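Local structure of beta-galactosidase (Bacillus circulans, 4MAD) at residues H301-Y306 against E433-G437; Y406-T412 against S439-L445; L411-H417 against G473-R479. The protein probably hydrolyses terminal non-reducing beta-D-galactose residues of beta-D-galactosides, as a glycoside hydrolase of family 35. All blocks are in the same frame, centred on the assembly; numbering follows the deposited sequence.

Interaction 1: H301-Y306 against E433-G437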
loop_
_atom_site.group_PDB
_atom_site.type_symbol
_atom_site.label_atom_id
_atom_site.label_comp_id
_atom_site.label_asym_id
_atom_site.label_seq_id
_atom_site.Cartn_x
_atom_site.Cartn_y
_atom_site.Cartn_z
ATOM N N HIS A 301 -8.742 1.996 -10.660
ATOM C CA HIS A 301 -9.419 1.586 -11.863
ATOM C C HIS A 301 -10.042 2.834 -12.473
ATOM O O HIS A 301 -10.760 3.484 -11.832
ATOM C CB HIS A 301 -10.499 0.550 -11.504
ATOM C CG HIS A 301 -10.947 -0.277 -12.654
ATOM N ND1 HIS A 301 -11.581 0.262 -13.736
ATOM C CD2 HIS A 301 -10.822 -1.590 -12.909
ATOM C CE1 HIS A 301 -11.852 -0.688 -14.602
ATOM N NE2 HIS A 301 -11.407 -1.820 -14.122
ATOM N N ASN A 302 -9.784 3.152 -13.717
ATOM C CA ASN A 302 -10.475 4.282 -14.260
ATOM C C ASN A 302 -11.749 3.744 -14.902
ATOM O O ASN A 302 -12.213 2.729 -14.529
ATOM C CB ASN A 302 -9.613 5.162 -15.148
ATOM C CG ASN A 302 -9.006 4.444 -16.288
ATOM O OD1 ASN A 302 -8.081 4.928 -16.911
ATOM N ND2 ASN A 302 -9.496 3.291 -16.563
ATOM N N GLU A 303 -12.312 4.388 -15.746
ATOM C CA GLU A 303 -13.489 3.633 -16.173
ATOM C C GLU A 303 -13.177 2.445 -17.071
ATOM O O GLU A 303 -14.008 1.627 -17.328
ATOM C CB GLU A 303 -14.466 4.567 -16.893
ATOM C CG GLU A 303 -15.056 5.652 -16.005
ATOM C CD GLU A 303 -15.791 5.085 -14.806
ATOM O OE1 GLU A 303 -16.494 4.065 -14.966
ATOM O OE2 GLU A 303 -15.670 5.661 -13.705
ATOM N N THR A 304 -12.040 2.313 -17.585
ATOM C CA THR A 304 -11.693 1.279 -18.501
ATOM C C THR A 304 -10.684 0.257 -17.982
ATOM O O THR A 304 -10.875 -0.908 -18.162
ATOM C CB THR A 304 -11.207 1.878 -19.819
ATOM O OG1 THR A 304 -10.599 0.871 -20.593
ATOM C CG2 THR A 304 -10.225 2.925 -19.620
ATOM N N ASP A 305 -9.612 0.736 -17.356
ATOM C CA ASP A 305 -8.432 -0.039 -17.000
ATOM C C ASP A 305 -8.126 -0.101 -15.497
ATOM O O ASP A 305 -8.369 0.797 -14.810
ATOM C CB ASP A 305 -7.197 0.586 -17.604
ATOM C CG ASP A 305 -7.165 0.494 -19.120
ATOM O OD1 ASP A 305 -7.687 -0.470 -19.665
ATOM O OD2 ASP A 305 -6.596 1.382 -19.733
ATOM N N TYR A 306 -7.592 -1.224 -15.092
ATOM C CA TYR A 306 -7.062 -1.521 -13.784
ATOM C C TYR A 306 -5.629 -0.994 -13.771
ATOM O O TYR A 306 -4.909 -1.202 -14.699
ATOM C CB TYR A 306 -7.101 -3.032 -13.523
ATOM C CG TYR A 306 -6.215 -3.479 -12.384
ATOM C CD1 TYR A 306 -6.624 -3.374 -11.077
ATOM C CD2 TYR A 306 -4.973 -3.968 -12.607
ATOM C CE1 TYR A 306 -5.825 -3.745 -10.048
ATOM C CE2 TYR A 306 -4.161 -4.342 -11.576
ATOM C CZ TYR A 306 -4.586 -4.217 -10.286
ATOM O OH TYR A 306 -3.802 -4.573 -9.242
ATOM N N GLU A 433 -4.687 -10.971 -19.535
ATOM C CA GLU A 433 -4.574 -9.748 -18.789
ATOM C C GLU A 433 -5.945 -9.160 -18.524
ATOM O O GLU A 433 -6.829 -9.276 -19.304
ATOM C CB GLU A 433 -3.729 -8.755 -19.564
ATOM C CG GLU A 433 -2.300 -9.188 -19.755
ATOM C CD GLU A 433 -1.329 -8.019 -19.944
ATOM O OE1 GLU A 433 -1.255 -7.566 -21.061
ATOM O OE2 GLU A 433 -0.646 -7.580 -18.991
ATOM N N ARG A 434 -6.061 -8.486 -17.393
ATOM C CA ARG A 434 -7.344 -7.911 -17.004
ATOM C C ARG A 434 -7.853 -6.881 -17.987
ATOM O O ARG A 434 -9.006 -6.776 -18.207
ATOM C CB ARG A 434 -7.254 -7.279 -15.614
ATOM C CG ARG A 434 -8.489 -6.696 -15.079
ATOM C CD ARG A 434 -8.485 -6.594 -13.591
ATOM N NE ARG A 434 -9.645 -5.923 -13.079
ATOM C CZ ARG A 434 -9.958 -5.854 -11.814
ATOM N NH1 ARG A 434 -9.172 -6.377 -10.917
ATOM N NH2 ARG A 434 -11.037 -5.225 -11.431
ATOM N N ASN A 435 -6.963 -6.075 -18.511
ATOM C CA ASN A 435 -7.330 -4.954 -19.345
ATOM C C ASN A 435 -7.455 -5.398 -20.763
ATOM O O ASN A 435 -6.543 -5.830 -21.395
ATOM C CB ASN A 435 -6.365 -3.789 -19.214
ATOM C CG ASN A 435 -6.314 -3.244 -17.809
ATOM O OD1 ASN A 435 -5.295 -2.738 -17.376
ATOM N ND2 ASN A 435 -7.383 -3.374 -17.118
ATOM N N ARG A 436 -8.664 -5.288 -21.226
ATOM C CA ARG A 436 -9.473 -6.379 -21.625
ATOM C C ARG A 436 -9.503 -6.564 -23.130
ATOM O O ARG A 436 -8.892 -5.832 -23.878
ATOM C CB ARG A 436 -10.863 -6.302 -20.965
ATOM C CG ARG A 436 -11.004 -5.181 -19.851
ATOM C CD ARG A 436 -12.286 -5.280 -18.988
ATOM N NE ARG A 436 -13.106 -6.461 -19.288
ATOM C CZ ARG A 436 -14.052 -6.964 -18.505
ATOM N NH1 ARG A 436 -14.339 -6.376 -17.370
ATOM N NH2 ARG A 436 -14.710 -8.052 -18.861
ATOM N N GLY A 437 -10.186 -7.603 -23.552
ATOM C CA GLY A 437 -9.961 -8.220 -24.836
ATOM C C GLY A 437 -8.795 -9.162 -24.652
ATOM O O GLY A 437 -8.509 -10.049 -25.424
HETATM O O HOH W 1 -11.236 -4.310 -15.081
#
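Arg-434 lays the end of its side chain across Tyr-306. The guanidinium and the phenol ring are almost parallel, 9° apart, but displaced. Tyr-306 CD1 stands 3.9 Å above the guanidinium plane of Arg-434, toward its rim. Arg-434 CD packs on Tyr-306 CB at 3.8 Å. The arginine reaches this far because CG is anti to the backbone N (chi1 -178°) and the chain runs extended to NE. Arg-434 NH1 continues to salt bridges with Asp-418 and Asp-470, which probably fix the rotation of the group. Tyr-306 OH is hydrogen-bonded to Gly-460 O.

A water joins Arg-434 to His-301. It lies 3.0 Å from Arg-434 NE, from which it accepts, and 2.7 Å from His-301 NE2. It sits in the plane of both flat groups, although these planes are 56° apart. The other ring nitrogen, His-301 ND1, donates to Asn-302 O at 2.7 Å. The imidazole is therefore held at both nitrogens. Asp-305 O lies 3.4 Å above one face of the His-301 ring, toward the rim. The ring of Phe-467 also meets this histidine.

Asn-435 lies beside the backbone of Asp-305 and Tyr-306. Its side chain crosses Asp-305 at about a right angle, with Asp-305 OD1 3.6 Å from Asn-435 CB.

The contact lies near the surface, away from the active site. It joins the family 35 catalytic barrel domain to the first all-beta domain. On the barrel side, 301-306 is the turn between strands 299-301 and 306-308, after the last barrel strand, 281-284. On the other side, 433-437 leads from strand 427-433 to strand 440-445, with Arg-434 also touching His-417 of strand 409-417.

Interaction 2: Y406-T412 against S439-L445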
loop_
_atom_site.group_PDB
_atom_site.type_symbol
_atom_site.label_atom_id
_atom_site.label_comp_id
_atom_site.label_asym_id
_atom_site.label_seq_id
_atom_site.Cartn_x
_atom_site.Cartn_y
_atom_site.Cartn_z
ATOM N N TYR A 406 -9.961 -31.571 -28.124
ATOM C CA TYR A 406 -10.850 -30.516 -28.544
ATOM C C TYR A 406 -10.434 -29.811 -29.826
ATOM O O TYR A 406 -11.222 -29.159 -30.430
ATOM C CB TYR A 406 -11.027 -29.485 -27.446
ATOM C CG TYR A 406 -11.817 -29.891 -26.237
ATOM C CD1 TYR A 406 -12.554 -28.981 -25.557
ATOM C CD2 TYR A 406 -11.861 -31.170 -25.804
ATOM C CE1 TYR A 406 -13.257 -29.311 -24.478
ATOM C CE2 TYR A 406 -12.596 -31.514 -24.730
ATOM C CZ TYR A 406 -13.296 -30.582 -24.059
ATOM O OH TYR A 406 -14.017 -30.858 -22.947
ATOM N N GLY A 407 -9.179 -29.897 -30.194
ATOM C CA GLY A 407 -8.704 -29.105 -31.300
ATOM C C GLY A 407 -8.512 -27.624 -30.989
ATOM O O GLY A 407 -8.242 -27.258 -29.910
ATOM N N LYS A 408 -8.607 -26.789 -31.983
ATOM C CA LYS A 408 -8.385 -25.399 -31.763
ATOM C C LYS A 408 -9.559 -24.811 -30.999
ATOM O O LYS A 408 -10.694 -24.967 -31.410
ATOM C CB LYS A 408 -8.260 -24.739 -33.108
ATOM C CG LYS A 408 -8.372 -23.283 -33.113
ATOM C CD LYS A 408 -8.419 -22.800 -34.501
ATOM C CE LYS A 408 -7.240 -21.972 -34.781
ATOM N NZ LYS A 408 -6.094 -22.810 -35.156
ATOM N N GLN A 409 -9.261 -24.177 -29.876
ATOM C CA GLN A 409 -10.263 -23.561 -29.032
ATOM C C GLN A 409 -9.846 -22.185 -28.544
ATOM O O GLN A 409 -8.717 -21.934 -28.399
ATOM C CB GLN A 409 -10.515 -24.410 -27.809
ATOM C CG GLN A 409 -11.023 -25.765 -28.112
ATOM C CD GLN A 409 -12.450 -25.742 -28.580
ATOM O OE1 GLN A 409 -13.196 -24.950 -28.144
ATOM N NE2 GLN A 409 -12.808 -26.630 -29.459
ATOM N N ALA A 410 -10.810 -21.344 -28.268
ATOM C CA ALA A 410 -10.560 -20.114 -27.605
ATOM C C ALA A 410 -10.717 -20.345 -26.129
ATOM O O ALA A 410 -11.748 -20.760 -25.685
ATOM C CB ALA A 410 -11.494 -19.095 -28.031
ATOM N N LEU A 411 -9.658 -20.078 -25.402
ATOM C CA LEU A 411 -9.688 -20.191 -23.969
ATOM C C LEU A 411 -10.024 -18.846 -23.390
ATOM O O LEU A 411 -9.401 -17.897 -23.702
ATOM C CB LEU A 411 -8.338 -20.583 -23.439
ATOM C CG LEU A 411 -8.317 -20.960 -21.968
ATOM C CD1 LEU A 411 -7.575 -22.193 -21.817
ATOM C CD2 LEU A 411 -7.670 -19.945 -21.186
ATOM N N THR A 412 -11.030 -18.772 -22.566
ATOM C CA THR A 412 -11.356 -17.524 -21.921
ATOM C C THR A 412 -11.300 -17.680 -20.418
ATOM O O THR A 412 -11.817 -18.616 -19.890
ATOM C CB THR A 412 -12.750 -17.024 -22.327
ATOM O OG1 THR A 412 -12.793 -16.850 -23.738
ATOM C CG2 THR A 412 -13.077 -15.720 -21.630
ATOM N N SER A 439 -8.381 -11.330 -22.364
ATOM C CA SER A 439 -8.820 -12.423 -21.480
ATOM C C SER A 439 -9.023 -13.732 -22.184
ATOM O O SER A 439 -9.466 -14.672 -21.602
ATOM C CB SER A 439 -10.050 -12.029 -20.696
ATOM O OG SER A 439 -9.612 -11.072 -19.754
ATOM N N ARG A 440 -8.651 -13.733 -23.446
ATOM C CA ARG A 440 -8.799 -14.839 -24.354
ATOM C C ARG A 440 -7.451 -15.232 -24.973
ATOM O O ARG A 440 -6.707 -14.389 -25.353
ATOM C CB ARG A 440 -9.706 -14.428 -25.502
ATOM C CG ARG A 440 -10.784 -15.352 -25.770
ATOM C CD ARG A 440 -11.368 -15.133 -27.146
ATOM N NE ARG A 440 -11.739 -13.758 -27.285
ATOM C CZ ARG A 440 -12.092 -13.159 -28.403
ATOM N NH1 ARG A 440 -12.161 -13.812 -29.546
ATOM N NH2 ARG A 440 -12.385 -11.891 -28.360
ATOM N N LEU A 441 -7.193 -16.523 -25.097
ATOM C CA LEU A 441 -6.078 -17.029 -25.899
ATOM C C LEU A 441 -6.528 -18.145 -26.804
ATOM O O LEU A 441 -7.420 -18.824 -26.471
ATOM C CB LEU A 441 -5.032 -17.653 -25.016
ATOM C CG LEU A 441 -4.132 -16.770 -24.213
ATOM C CD1 LEU A 441 -3.275 -17.567 -23.349
ATOM C CD2 LEU A 441 -3.334 -15.903 -25.091
ATOM N N VAL A 442 -5.833 -18.388 -27.886
ATOM C CA VAL A 442 -6.126 -19.549 -28.709
ATOM C C VAL A 442 -5.229 -20.706 -28.316
ATOM O O VAL A 442 -4.068 -20.592 -28.291
ATOM C CB VAL A 442 -5.964 -19.244 -30.203
ATOM C CG1 VAL A 442 -6.135 -20.425 -31.030
ATOM C CG2 VAL A 442 -6.855 -18.160 -30.618
ATOM N N VAL A 443 -5.808 -21.836 -27.987
ATOM C CA VAL A 443 -5.043 -23.022 -27.701
ATOM C C VAL A 443 -5.369 -24.120 -28.676
ATOM O O VAL A 443 -6.392 -24.085 -29.278
ATOM C CB VAL A 443 -5.296 -23.526 -26.341
ATOM C CG1 VAL A 443 -4.906 -22.488 -25.350
ATOM C CG2 VAL A 443 -6.690 -23.884 -26.198
ATOM N N GLU A 444 -4.453 -25.060 -28.853
ATOM C CA GLU A 444 -4.676 -26.204 -29.693
ATOM C C GLU A 444 -4.547 -27.467 -28.885
ATOM O O GLU A 444 -3.469 -27.819 -28.506
ATOM C CB GLU A 444 -3.635 -26.253 -30.766
ATOM C CG GLU A 444 -3.568 -25.036 -31.559
ATOM C CD GLU A 444 -4.640 -25.008 -32.566
ATOM O OE1 GLU A 444 -5.418 -25.943 -32.566
ATOM O OE2 GLU A 444 -4.699 -24.084 -33.376
ATOM N N LEU A 445 -5.655 -28.135 -28.639
ATOM C CA LEU A 445 -5.663 -29.295 -27.807
ATOM C C LEU A 445 -5.757 -30.535 -28.649
ATOM O O LEU A 445 -6.821 -30.983 -28.954
ATOM C CB LEU A 445 -6.850 -29.223 -26.895
ATOM C CG LEU A 445 -6.806 -27.924 -26.132
ATOM C CD1 LEU A 445 -8.031 -27.685 -25.431
ATOM C CD2 LEU A 445 -5.686 -27.995 -25.198
#
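Lys-408 NZ meets Glu-444 OE2 at 2.6 Å in a salt bridge, on the syn lone pair of that oxygen. They pair across two antiparallel stretches, 406-412 and 439-445, in the first all-beta domain. A classic beta bulge opens the pairing, where Tyr-406 and Gly-407 both face Leu-445. Lys-408 and Glu-444 form a non-hydrogen-bonded pair. Their side chains lie side by side and point the same way. The lysine bends at chi3 (-116°) and chi4 (84°), which turns its ammonium in to Glu-444 OE2.

Hydrogen-bonded pairs follow at Gln-409 with Val-443 and Leu-411 with Leu-441. Leu-411 N to Leu-441 O is 2.8 Å. Leu-411 CB also packs on Val-443 CG1 at 4.4 Å, on the face shared with Leu-441. This face turns to the second sheet of the domain: Leu-411 touches Leu-452, and Leu-441 touches Val-422 and Val-429. The face with Ala-410 and Val-442 is more exposed.

Near the bulge, Gln-409 folds back at chi2 (-72°). Its NE2 donates to Tyr-406 O at 3.1 Å, from above the carbonyl plane.

Interaction 3: L411-H417 against G473-R479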
loop_
_atom_site.group_PDB
_atom_site.type_symbol
_atom_site.label_atom_id
_atom_site.label_comp_id
_atom_site.label_asym_id
_atom_site.label_seq_id
_atom_site.Cartn_x
_atom_site.Cartn_y
_atom_site.Cartn_z
ATOM N N LEU A 411 -9.658 -20.078 -25.402
ATOM C CA LEU A 411 -9.688 -20.191 -23.969
ATOM C C LEU A 411 -10.024 -18.846 -23.390
ATOM O O LEU A 411 -9.401 -17.897 -23.702
ATOM C CB LEU A 411 -8.338 -20.583 -23.439
ATOM C CG LEU A 411 -8.317 -20.960 -21.968
ATOM C CD1 LEU A 411 -7.575 -22.193 -21.817
ATOM C CD2 LEU A 411 -7.670 -19.945 -21.186
ATOM N N THR A 412 -11.030 -18.772 -22.566
ATOM C CA THR A 412 -11.356 -17.524 -21.921
ATOM C C THR A 412 -11.300 -17.680 -20.418
ATOM O O THR A 412 -11.817 -18.616 -19.890
ATOM C CB THR A 412 -12.750 -17.024 -22.327
ATOM O OG1 THR A 412 -12.793 -16.850 -23.738
ATOM C CG2 THR A 412 -13.077 -15.720 -21.630
ATOM N N VAL A 413 -10.642 -16.737 -19.787
ATOM C CA VAL A 413 -10.633 -16.672 -18.353
ATOM C C VAL A 413 -11.609 -15.597 -17.896
ATOM O O VAL A 413 -11.444 -14.461 -18.204
ATOM C CB VAL A 413 -9.267 -16.337 -17.783
ATOM C CG1 VAL A 413 -9.307 -16.384 -16.340
ATOM C CG2 VAL A 413 -8.235 -17.260 -18.265
ATOM N N GLN A 414 -12.595 -16.030 -17.145
ATOM C CA GLN A 414 -13.691 -15.211 -16.745
ATOM C C GLN A 414 -13.793 -15.059 -15.239
ATOM O O GLN A 414 -14.355 -15.899 -14.611
ATOM C CB GLN A 414 -14.997 -15.865 -17.247
ATOM C CG GLN A 414 -16.256 -15.156 -16.972
ATOM C CD GLN A 414 -17.466 -15.835 -17.634
ATOM O OE1 GLN A 414 -17.354 -16.314 -18.687
ATOM N NE2 GLN A 414 -18.579 -15.819 -16.999
ATOM N N ASP A 415 -13.345 -13.942 -14.698
ATOM C CA ASP A 415 -12.453 -12.987 -15.300
ATOM C C ASP A 415 -11.055 -13.090 -14.651
ATOM O O ASP A 415 -10.914 -13.639 -13.625
ATOM C CB ASP A 415 -12.944 -11.580 -15.033
ATOM C CG ASP A 415 -14.140 -11.174 -15.876
ATOM O OD1 ASP A 415 -14.291 -11.632 -16.982
ATOM O OD2 ASP A 415 -14.922 -10.357 -15.436
ATOM N N ILE A 416 -10.054 -12.531 -15.287
ATOM C CA ILE A 416 -8.718 -12.635 -14.771
ATOM C C ILE A 416 -8.322 -11.393 -13.944
ATOM O O ILE A 416 -8.283 -10.347 -14.434
ATOM C CB ILE A 416 -7.707 -12.888 -15.870
ATOM C CG1 ILE A 416 -6.319 -13.081 -15.294
ATOM C CG2 ILE A 416 -7.727 -11.817 -16.866
ATOM C CD1 ILE A 416 -6.106 -14.353 -14.701
ATOM N N HIS A 417 -8.048 -11.603 -12.659
ATOM C CA HIS A 417 -7.725 -10.552 -11.752
ATOM C C HIS A 417 -6.396 -10.889 -11.090
ATOM O O HIS A 417 -6.398 -11.515 -10.065
ATOM C CB HIS A 417 -8.813 -10.435 -10.688
ATOM C CG HIS A 417 -10.066 -9.774 -11.155
ATOM N ND1 HIS A 417 -11.099 -9.460 -10.309
ATOM C CD2 HIS A 417 -10.435 -9.332 -12.371
ATOM C CE1 HIS A 417 -12.042 -8.847 -10.982
ATOM N NE2 HIS A 417 -11.676 -8.780 -12.240
ATOM N N GLY A 473 -7.516 -13.654 -8.489
ATOM C CA GLY A 473 -7.475 -14.971 -9.078
ATOM C C GLY A 473 -8.364 -15.010 -10.288
ATOM O O GLY A 473 -8.308 -14.159 -11.107
ATOM N N ILE A 474 -9.155 -16.061 -10.362
ATOM C CA ILE A 474 -10.132 -16.239 -11.405
ATOM C C ILE A 474 -11.466 -16.097 -10.714
ATOM O O ILE A 474 -11.766 -16.821 -9.834
ATOM C CB ILE A 474 -9.967 -17.617 -12.034
ATOM C CG1 ILE A 474 -8.647 -17.667 -12.749
ATOM C CG2 ILE A 474 -11.055 -17.909 -12.950
ATOM C CD1 ILE A 474 -8.196 -18.915 -13.096
ATOM N N THR A 475 -12.197 -15.070 -11.078
ATOM C CA THR A 475 -13.460 -14.779 -10.450
ATOM C C THR A 475 -14.610 -15.764 -10.646
ATOM O O THR A 475 -15.281 -16.061 -9.719
ATOM C CB THR A 475 -13.930 -13.371 -10.787
ATOM O OG1 THR A 475 -14.108 -13.256 -12.178
ATOM C CG2 THR A 475 -12.911 -12.402 -10.334
ATOM N N GLU A 476 -14.837 -16.228 -11.867
ATOM C CA GLU A 476 -15.962 -17.109 -12.144
ATOM C C GLU A 476 -15.643 -18.485 -12.737
ATOM O O GLU A 476 -16.192 -19.477 -12.347
ATOM C CB GLU A 476 -16.895 -16.391 -13.102
ATOM C CG GLU A 476 -17.559 -15.182 -12.535
ATOM C CD GLU A 476 -18.315 -14.340 -13.561
ATOM O OE1 GLU A 476 -19.063 -14.875 -14.363
ATOM O OE2 GLU A 476 -18.106 -13.144 -13.550
ATOM N N GLY A 477 -14.843 -18.478 -13.773
ATOM C CA GLY A 477 -14.594 -19.692 -14.518
ATOM C C GLY A 477 -13.515 -19.583 -15.569
ATOM O O GLY A 477 -13.051 -18.509 -15.862
ATOM N N VAL A 478 -13.155 -20.728 -16.127
ATOM C CA VAL A 478 -12.321 -20.815 -17.309
ATOM C C VAL A 478 -13.026 -21.658 -18.358
ATOM O O VAL A 478 -13.537 -22.661 -18.048
ATOM C CB VAL A 478 -10.993 -21.444 -16.989
ATOM C CG1 VAL A 478 -10.130 -21.478 -18.164
ATOM C CG2 VAL A 478 -10.328 -20.746 -15.845
ATOM N N ARG A 479 -13.069 -21.207 -19.585
ATOM C CA ARG A 479 -13.807 -21.955 -20.580
ATOM C C ARG A 479 -13.113 -22.067 -21.913
ATOM O O ARG A 479 -12.349 -21.233 -22.262
ATOM C CB ARG A 479 -15.206 -21.406 -20.769
ATOM C CG ARG A 479 -15.285 -20.023 -21.184
ATOM C CD ARG A 479 -16.692 -19.463 -21.017
ATOM N NE ARG A 479 -16.765 -18.022 -20.932
ATOM C CZ ARG A 479 -16.825 -17.191 -21.957
ATOM N NH1 ARG A 479 -16.798 -17.613 -23.195
ATOM N NH2 ARG A 479 -16.905 -15.913 -21.752
#
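A classic beta bulge interrupts the antiparallel pairing of strands 409-417 and 473-480, with Glu-476 and Gly-477 both facing Gln-414. Gln-414 O accepts from two backbone donors, Glu-476 N and Gly-477 N, each at 2.8 Å. The register shifts by one residue here, and both strands turn a corner. A cis peptide bond joins Gln-414 to Asp-415.

Gln-414 is the polar hub. Its chain runs out straight, chi1 -178° and chi2 175°, and carries the amide between Arg-479 and Glu-476. Arg-479 grips Gln-414 OE1 side-on with two nitrogens, NE at 2.9 Å and NH2 at 3.1 Å. The oxygen lies in the guanidinium plane, yet the amide plane is turned 79° from it. On the other branch, Gln-414 NE2 donates to Glu-476 OE1 at 2.8 Å, from above the carboxylate plane. Thr-412 CG2 sits over one face of the Arg-479 guanidinium.

Beyond the bulge, Asp-415 N donates to Thr-475 OG1 at 2.7 Å, almost straight. Thr-475 CG2 makes a CH-pi contact over the His-417 ring, 3.8 Å from its centroid. His-417 ND1 is hydrogen-bonded to Tyr-471 O.

The opposite face is apolar. Val-413 CG1 meets Ile-474 CG1 at 3.9 Å, and both Val-413 and Ile-416 pack on Val-432 of the facing sheet.

The glutamine amide thus links a cationic and an anionic side chain without their direct contact. Both ends of its dipole are matched, which probably holds the amide in one orientation.

From the N terminus, the chain passes through the catalytic barrel and reaches 301-306 first. Interaction 1 closes the longest loop, 126 residues, by bringing 433-437 back to that turn. Strand 409-417 follows in the all-beta domain and serves both other contacts. Interaction 2 closes 26 residues by adding strand 440-445 along one of its edges. Interaction 3 closes 55 residues by adding strand 473-480 along the other. All three contacts cross along the chain, and none nests in another. Interactions 2 and 3 join three neighbouring strands of one sheet and share Leu-411 and Thr-412. Interaction 1 ties that domain to the barrel, and its segment 433-437 also borders interaction 3.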